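Local structure of esterase (Rhizomucor miehei, 4WY5) at residues Phe16-His26 and Asp210-Phe221. The protein probably hydrolyses carboxylic esters as a carboxylesterase of the alpha/beta hydrolase fold. Numbering follows the deposited sequence.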
ATOM      1  N   PHE A  16     -17.796  12.909   9.853  1.00 39.79           N
ATOM      2  CA  PHE A  16     -18.140  12.521  11.225  1.00 43.48           C
ATOM      3  C   PHE A  16     -18.945  13.598  11.966  1.00 42.59           C
ATOM      4  O   PHE A  16     -19.826  13.284  12.765  1.00 41.66           O
ATOM      5  CB  PHE A  16     -16.905  12.172  12.057  1.00 36.68           C
ATOM      6  CG  PHE A  16     -17.228  11.970  13.520  1.00 43.30           C
ATOM      7  CD1 PHE A  16     -17.929  10.840  13.927  1.00 35.73           C
ATOM      8  CD2 PHE A  16     -16.878  12.922  14.473  1.00 43.96           C
ATOM      9  CE1 PHE A  16     -18.256  10.645  15.251  1.00 35.41           C
ATOM     10  CE2 PHE A  16     -17.203  12.732  15.813  1.00 46.09           C
ATOM     11  CZ  PHE A  16     -17.898  11.588  16.198  1.00 42.57           C
ATOM     12  N   ALA A  17     -18.605  14.862  11.732  1.00 44.75           N
ATOM     13  CA  ALA A  17     -19.265  15.984  12.407  1.00 45.68           C
ATOM     14  C   ALA A  17     -20.771  16.035  12.107  1.00 45.60           C
ATOM     15  O   ALA A  17     -21.584  16.352  12.971  1.00 44.83           O
ATOM     16  CB  ALA A  17     -18.597  17.297  12.006  1.00 36.10           C
ATOM     17  N   ALA A  18     -21.127  15.738  10.867  1.00 46.18           N
ATOM     18  CA  ALA A  18     -22.520  15.613  10.476  1.00 44.83           C
ATOM     19  C   ALA A  18     -23.211  14.453  11.216  1.00 51.78           C
ATOM     20  O   ALA A  18     -24.399  14.523  11.529  1.00 50.66           O
ATOM     21  CB  ALA A  18     -22.619  15.422   8.974  1.00 40.10           C
ATOM     22  N   MET A  19     -22.462  13.380  11.466  1.00 53.50           N
ATOM     23  CA  MET A  19     -22.989  12.169  12.111  1.00 59.45           C
ATOM     24  C   MET A  19     -23.161  12.276  13.637  1.00 63.05           C
ATOM     25  O   MET A  19     -23.935  11.524  14.230  1.00 66.03           O
ATOM     26  CB  MET A  19     -22.105  10.962  11.772  1.00 56.77           C
ATOM     27  CG  MET A  19     -22.504  10.259  10.473  1.00 63.51           C
ATOM     28  SD  MET A  19     -21.730   8.638  10.244  1.00 82.38           S
ATOM     29  CE  MET A  19     -21.753   7.987  11.919  1.00 52.04           C
ATOM     30  N   LYS A  20     -22.435  13.194  14.268  1.00 58.07           N
ATOM     31  CA  LYS A  20     -22.446  13.321  15.728  1.00 66.01           C
ATOM     32  C   LYS A  20     -23.835  13.684  16.287  1.00 74.46           C
ATOM     33  O   LYS A  20     -24.113  13.482  17.477  1.00 73.00           O
ATOM     34  CB  LYS A  20     -21.410  14.364  16.170  1.00 57.21           C
ATOM     35  N   GLU A  21     -24.701  14.222  15.431  1.00 75.63           N
ATOM     36  CA  GLU A  21     -26.042  14.632  15.849  1.00 81.90           C
ATOM     37  C   GLU A  21     -27.006  13.455  16.086  1.00 84.81           C
ATOM     38  O   GLU A  21     -27.934  13.556  16.894  1.00 83.21           O
ATOM     39  CB  GLU A  21     -26.639  15.578  14.800  1.00 77.03           C
ATOM     40  N   ARG A  22     -26.765  12.337  15.403  1.00 84.89           N
ATOM     41  CA  ARG A  22     -27.687  11.204  15.434  1.00 73.87           C
ATOM     42  C   ARG A  22     -27.667  10.400  16.747  1.00 69.66           C
ATOM     43  O   ARG A  22     -26.665  10.392  17.467  1.00 68.84           O
ATOM     44  CB  ARG A  22     -27.376  10.275  14.247  1.00 73.32           C
ATOM     45  N   PRO A  23     -28.805   9.747  17.067  1.00 66.71           N
ATOM     46  CA  PRO A  23     -29.022   8.784  18.159  1.00 66.68           C
ATOM     47  C   PRO A  23     -28.280   7.472  17.929  1.00 61.70           C
ATOM     48  O   PRO A  23     -27.958   7.164  16.779  1.00 63.92           O
ATOM     49  CB  PRO A  23     -30.536   8.554  18.130  1.00 61.94           C
ATOM     50  CG  PRO A  23     -30.923   8.820  16.728  1.00 62.26           C
ATOM     51  CD  PRO A  23     -30.051   9.972  16.309  1.00 69.17           C
ATOM     52  N   PRO A  24     -28.026   6.695  18.996  1.00 58.78           N
ATOM     53  CA  PRO A  24     -27.330   5.426  18.745  1.00 57.25           C
ATOM     54  C   PRO A  24     -28.162   4.467  17.872  1.00 57.04           C
ATOM     55  O   PRO A  24     -29.337   4.721  17.600  1.00 55.31           O
ATOM     56  CB  PRO A  24     -27.111   4.862  20.153  1.00 59.09           C
ATOM     57  CG  PRO A  24     -28.191   5.491  20.990  1.00 60.91           C
ATOM     58  CD  PRO A  24     -28.369   6.878  20.420  1.00 55.04           C
ATOM     59  N   ILE A  25     -27.558   3.364  17.448  1.00 56.33           N
ATOM     60  CA  ILE A  25     -28.125   2.572  16.361  1.00 53.86           C
ATOM     61  C   ILE A  25     -29.286   1.722  16.847  1.00 51.69           C
ATOM     62  O   ILE A  25     -30.270   1.555  16.131  1.00 55.93           O
ATOM     63  CB  ILE A  25     -27.059   1.687  15.679  1.00 51.80           C
ATOM     64  CG1 ILE A  25     -25.859   2.549  15.268  1.00 50.28           C
ATOM     65  CG2 ILE A  25     -27.653   0.988  14.453  1.00 48.98           C
ATOM     66  CD1 ILE A  25     -24.899   1.881  14.293  1.00 44.76           C
ATOM     67  N   HIS A  26     -29.183   1.189  18.059  1.00 53.66           N
ATOM     68  CA  HIS A  26     -30.211   0.296  18.582  1.00 53.83           C
ATOM     69  C   HIS A  26     -31.560   1.007  18.775  1.00 52.65           C
ATOM     70  O   HIS A  26     -32.553   0.371  19.123  1.00 48.90           O
ATOM     71  CB  HIS A  26     -29.754  -0.307  19.914  1.00 50.11           C
ATOM     72  CG  HIS A  26     -29.970   0.597  21.089  1.00 55.56           C
ATOM     73  ND1 HIS A  26     -30.859   0.300  22.099  1.00 60.94           N
ATOM     74  CD2 HIS A  26     -29.427   1.798  21.402  1.00 58.32           C
ATOM     75  CE1 HIS A  26     -30.850   1.277  22.990  1.00 61.44           C
ATOM     76  NE2 HIS A  26     -29.987   2.194  22.594  1.00 63.37           N
ATOM     77  N   ASP A 210     -15.988   9.663  19.378  1.00 33.93           N
ATOM     78  CA  ASP A 210     -15.578  10.827  18.590  1.00 37.88           C
ATOM     79  C   ASP A 210     -15.013  10.419  17.224  1.00 32.58           C
ATOM     80  O   ASP A 210     -14.536  11.269  16.477  1.00 32.43           O
ATOM     81  CB  ASP A 210     -14.563  11.713  19.344  1.00 32.94           C
ATOM     82  CG  ASP A 210     -13.441  10.929  20.001  1.00 46.35           C
ATOM     83  OD1 ASP A 210     -13.552   9.690  20.115  1.00 51.53           O
ATOM     84  OD2 ASP A 210     -12.446  11.563  20.439  1.00 45.88           O
ATOM     85  N   TYR A 211     -15.088   9.130  16.890  1.00 31.96           N
ATOM     86  CA  TYR A 211     -14.763   8.655  15.534  1.00 31.30           C
ATOM     87  C   TYR A 211     -15.923   7.828  14.984  1.00 32.06           C
ATOM     88  O   TYR A 211     -16.746   7.321  15.759  1.00 31.87           O
ATOM     89  CB  TYR A 211     -13.465   7.830  15.531  1.00 30.21           C
ATOM     90  CG  TYR A 211     -12.222   8.630  15.880  1.00 27.47           C
ATOM     91  CD1 TYR A 211     -11.845   8.834  17.210  1.00 27.15           C
ATOM     92  CD2 TYR A 211     -11.433   9.192  14.878  1.00 27.17           C
ATOM     93  CE1 TYR A 211     -10.711   9.570  17.533  1.00 26.96           C
ATOM     94  CE2 TYR A 211     -10.286   9.926  15.184  1.00 24.76           C
ATOM     95  CZ  TYR A 211      -9.935  10.115  16.513  1.00 29.27           C
ATOM     96  OH  TYR A 211      -8.817  10.846  16.826  1.00 23.64           O
ATOM     97  N   ILE A 212     -15.966   7.651  13.660  1.00 30.02           N
ATOM     98  CA  ILE A 212     -17.158   7.105  13.001  1.00 28.00           C
ATOM     99  C   ILE A 212     -17.603   5.711  13.510  1.00 30.85           C
ATOM    100  O   ILE A 212     -18.804   5.441  13.566  1.00 38.94           O
ATOM    101  CB  ILE A 212     -16.996   7.085  11.423  1.00 26.23           C
ATOM    102  CG1 ILE A 212     -18.241   6.497  10.748  1.00 27.79           C
ATOM    103  CG2 ILE A 212     -15.748   6.360  10.967  1.00 27.46           C
ATOM    104  CD1 ILE A 212     -18.008   5.992   9.329  1.00 38.48           C
ATOM    105  N   LEU A 213     -16.685   4.826  13.896  1.00 32.28           N
ATOM    106  CA  LEU A 213     -17.128   3.545  14.481  1.00 31.93           C
ATOM    107  C   LEU A 213     -16.772   3.415  15.980  1.00 29.83           C
ATOM    108  O   LEU A 213     -15.624   3.157  16.336  1.00 28.65           O
ATOM    109  CB  LEU A 213     -16.533   2.369  13.696  1.00 31.40           C
ATOM    110  CG  LEU A 213     -16.658   0.970  14.316  1.00 31.61           C
ATOM    111  CD1 LEU A 213     -18.089   0.493  14.370  1.00 30.63           C
ATOM    112  CD2 LEU A 213     -15.767  -0.046  13.596  1.00 31.10           C
ATOM    113  N   SER A 214     -17.770   3.565  16.851  1.00 31.93           N
ATOM    114  CA  SER A 214     -17.567   3.561  18.313  1.00 27.61           C
ATOM    115  C   SER A 214     -17.616   2.184  18.989  1.00 26.14           C
ATOM    116  O   SER A 214     -18.126   1.212  18.436  1.00 26.33           O
ATOM    117  CB  SER A 214     -18.613   4.462  18.967  1.00 27.01           C
ATOM    118  OG  SER A 214     -19.866   3.801  19.024  1.00 30.27           O
ATOM    119  N   ALA A 215     -17.092   2.107  20.205  1.00 29.47           N
ATOM    120  CA  ALA A 215     -17.219   0.884  20.997  1.00 34.64           C
ATOM    121  C   ALA A 215     -18.698   0.522  21.225  1.00 30.16           C
ATOM    122  O   ALA A 215     -19.057  -0.655  21.305  1.00 27.02           O
ATOM    123  CB  ALA A 215     -16.505   1.036  22.328  1.00 30.87           C
ATOM    124  N   GLU A 216     -19.544   1.548  21.299  1.00 29.93           N
ATOM    125  CA  GLU A 216     -20.996   1.395  21.440  1.00 32.17           C
ATOM    126  C   GLU A 216     -21.656   0.832  20.173  1.00 35.44           C
ATOM    127  O   GLU A 216     -22.558  -0.016  20.254  1.00 34.24           O
ATOM    128  CB  GLU A 216     -21.620   2.752  21.795  1.00 32.64           C
ATOM    129  CG  GLU A 216     -23.011   2.704  22.421  1.00 45.50           C
ATOM    130  CD  GLU A 216     -23.838   3.966  22.136  1.00 56.99           C
ATOM    131  OE1 GLU A 216     -23.720   4.534  21.019  1.00 56.22           O
ATOM    132  OE2 GLU A 216     -24.593   4.401  23.039  1.00 55.69           O
ATOM    133  N   ASP A 217     -21.203   1.298  19.005  1.00 32.69           N
ATOM    134  CA  ASP A 217     -21.698   0.775  17.735  1.00 28.71           C
ATOM    135  C   ASP A 217     -21.354  -0.714  17.623  1.00 29.90           C
ATOM    136  O   ASP A 217     -22.199  -1.537  17.235  1.00 29.15           O
ATOM    137  CB  ASP A 217     -21.100   1.543  16.542  1.00 30.07           C
ATOM    138  CG  ASP A 217     -21.618   2.977  16.426  1.00 31.45           C
ATOM    139  OD1 ASP A 217     -22.745   3.262  16.875  1.00 34.90           O
ATOM    140  OD2 ASP A 217     -20.883   3.834  15.883  1.00 33.76           O
ATOM    141  N   LEU A 218     -20.120  -1.054  17.992  1.00 25.13           N
ATOM    142  CA  LEU A 218     -19.635  -2.431  17.906  1.00 28.79           C
ATOM    143  C   LEU A 218     -20.465  -3.417  18.714  1.00 30.86           C
ATOM    144  O   LEU A 218     -20.700  -4.546  18.275  1.00 35.38           O
ATOM    145  CB  LEU A 218     -18.183  -2.522  18.389  1.00 33.47           C
ATOM    146  CG  LEU A 218     -17.020  -2.529  17.393  1.00 31.87           C
ATOM    147  CD1 LEU A 218     -15.712  -2.804  18.139  1.00 28.64           C
ATOM    148  CD2 LEU A 218     -17.238  -3.529  16.272  1.00 33.25           C
ATOM    149  N   LYS A 219     -20.899  -2.991  19.895  1.00 31.57           N
ATOM    150  CA  LYS A 219     -21.647  -3.867  20.786  1.00 36.28           C
ATOM    151  C   LYS A 219     -22.999  -4.181  20.170  1.00 34.08           C
ATOM    152  O   LYS A 219     -23.504  -5.291  20.320  1.00 35.29           O
ATOM    153  CB  LYS A 219     -21.817  -3.247  22.178  1.00 35.97           C
ATOM    154  CG  LYS A 219     -22.418  -4.224  23.177  1.00 43.77           C
ATOM    155  CD  LYS A 219     -23.498  -3.593  24.060  1.00 51.51           C
ATOM    156  CE  LYS A 219     -24.348  -4.671  24.755  1.00 51.46           C
ATOM    157  NZ  LYS A 219     -23.547  -5.609  25.613  1.00 49.80           N
ATOM    158  N   PHE A 220     -23.581  -3.208  19.467  1.00 35.88           N
ATOM    159  CA  PHE A 220     -24.849  -3.439  18.768  1.00 36.12           C
ATOM    160  C   PHE A 220     -24.710  -4.486  17.652  1.00 33.81           C
ATOM    161  O   PHE A 220     -25.519  -5.407  17.572  1.00 34.13           O
ATOM    162  CB  PHE A 220     -25.413  -2.125  18.186  1.00 32.81           C
ATOM    163  CG  PHE A 220     -26.635  -2.320  17.315  1.00 42.40           C
ATOM    164  CD1 PHE A 220     -27.898  -2.478  17.880  1.00 43.20           C
ATOM    165  CD2 PHE A 220     -26.524  -2.340  15.924  1.00 39.64           C
ATOM    166  CE1 PHE A 220     -29.028  -2.661  17.068  1.00 42.82           C
ATOM    167  CE2 PHE A 220     -27.645  -2.521  15.109  1.00 35.82           C
ATOM    168  CZ  PHE A 220     -28.896  -2.686  15.681  1.00 38.38           C
ATOM    169  N   PHE A 221     -23.669  -4.374  16.826  1.00 33.05           N
ATOM    170  CA  PHE A 221     -23.512  -5.287  15.682  1.00 30.36           C
ATOM    171  C   PHE A 221     -23.206  -6.731  16.105  1.00 32.58           C
ATOM    172  O   PHE A 221     -23.666  -7.685  15.465  1.00 28.93           O
ATOM    173  CB  PHE A 221     -22.413  -4.788  14.742  1.00 26.80           C
ATOM    174  CG  PHE A 221     -22.731  -3.473  14.065  1.00 32.38           C
ATOM    175  CD1 PHE A 221     -23.878  -3.331  13.281  1.00 29.39           C
ATOM    176  CD2 PHE A 221     -21.878  -2.379  14.209  1.00 27.95           C
ATOM    177  CE1 PHE A 221     -24.164  -2.124  12.653  1.00 26.62           C
ATOM    178  CE2 PHE A 221     -22.160  -1.173  13.592  1.00 29.21           C
ATOM    179  CZ  PHE A 221     -23.306  -1.042  12.808  1.00 28.11           C
TER
HETATM  180  O   HOH W   1     -24.645   3.074  18.628  1.00 40.69           O
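A single water joins Ile25 to Glu216 and Asp217: it accepts from Ile25 N at 3.2 Å and donates to Asp217 OD1 at 2.6 Å and to Glu216 OE1. Three bonds thus grip its oxygen; the two carboxylates, both acceptors on the first turn of helix 215-225, take its two protons. Asp217 does double duty, for its other oxygen, OD2, accepts from Ser214 N (3.3 Å), which comes from above the carboxylate plane, 39° out of it. With Asp217 N bonded to Ser214 OG at 2.8 Å, this makes a capping box at the start of the helix, which probably helps hold OD1 turned to the water.

Around this polar point the packing is largely apolar. Ile25 divides its branches: CG2 lies 3.6 Å from Phe220 CE2, while CG1, set beside its own backbone N (chi1 -52°), carries CD1 to Phe221 CZ, also 3.6 Å. The branch at CB lets one isoleucine reach the rings of two successive helix residues. The Phe220 ring turns one face to Ile25 CB and the backbone of His26, and Pro24 CB lies 3.5 Å from Glu216 OE1.

At the far end, the Phe16 ring, with CG trans to the backbone N (chi1 172°), turns one face to the 210-211 backbone, a flat group suited to a peptide; Asp210 O lies above it toward the rim, 3.1 Å from CE2. Met19, flexible and bent about its SD-CE end at chi3, brings CE against Ile212 CG1.

No direct hydrogen bond spans the two segments; apolar packing and one shared water join the end of helix 10-19 and the loop after it to helix 215-225 and the loop leading into it, so the polar link probably depends on that water staying bound.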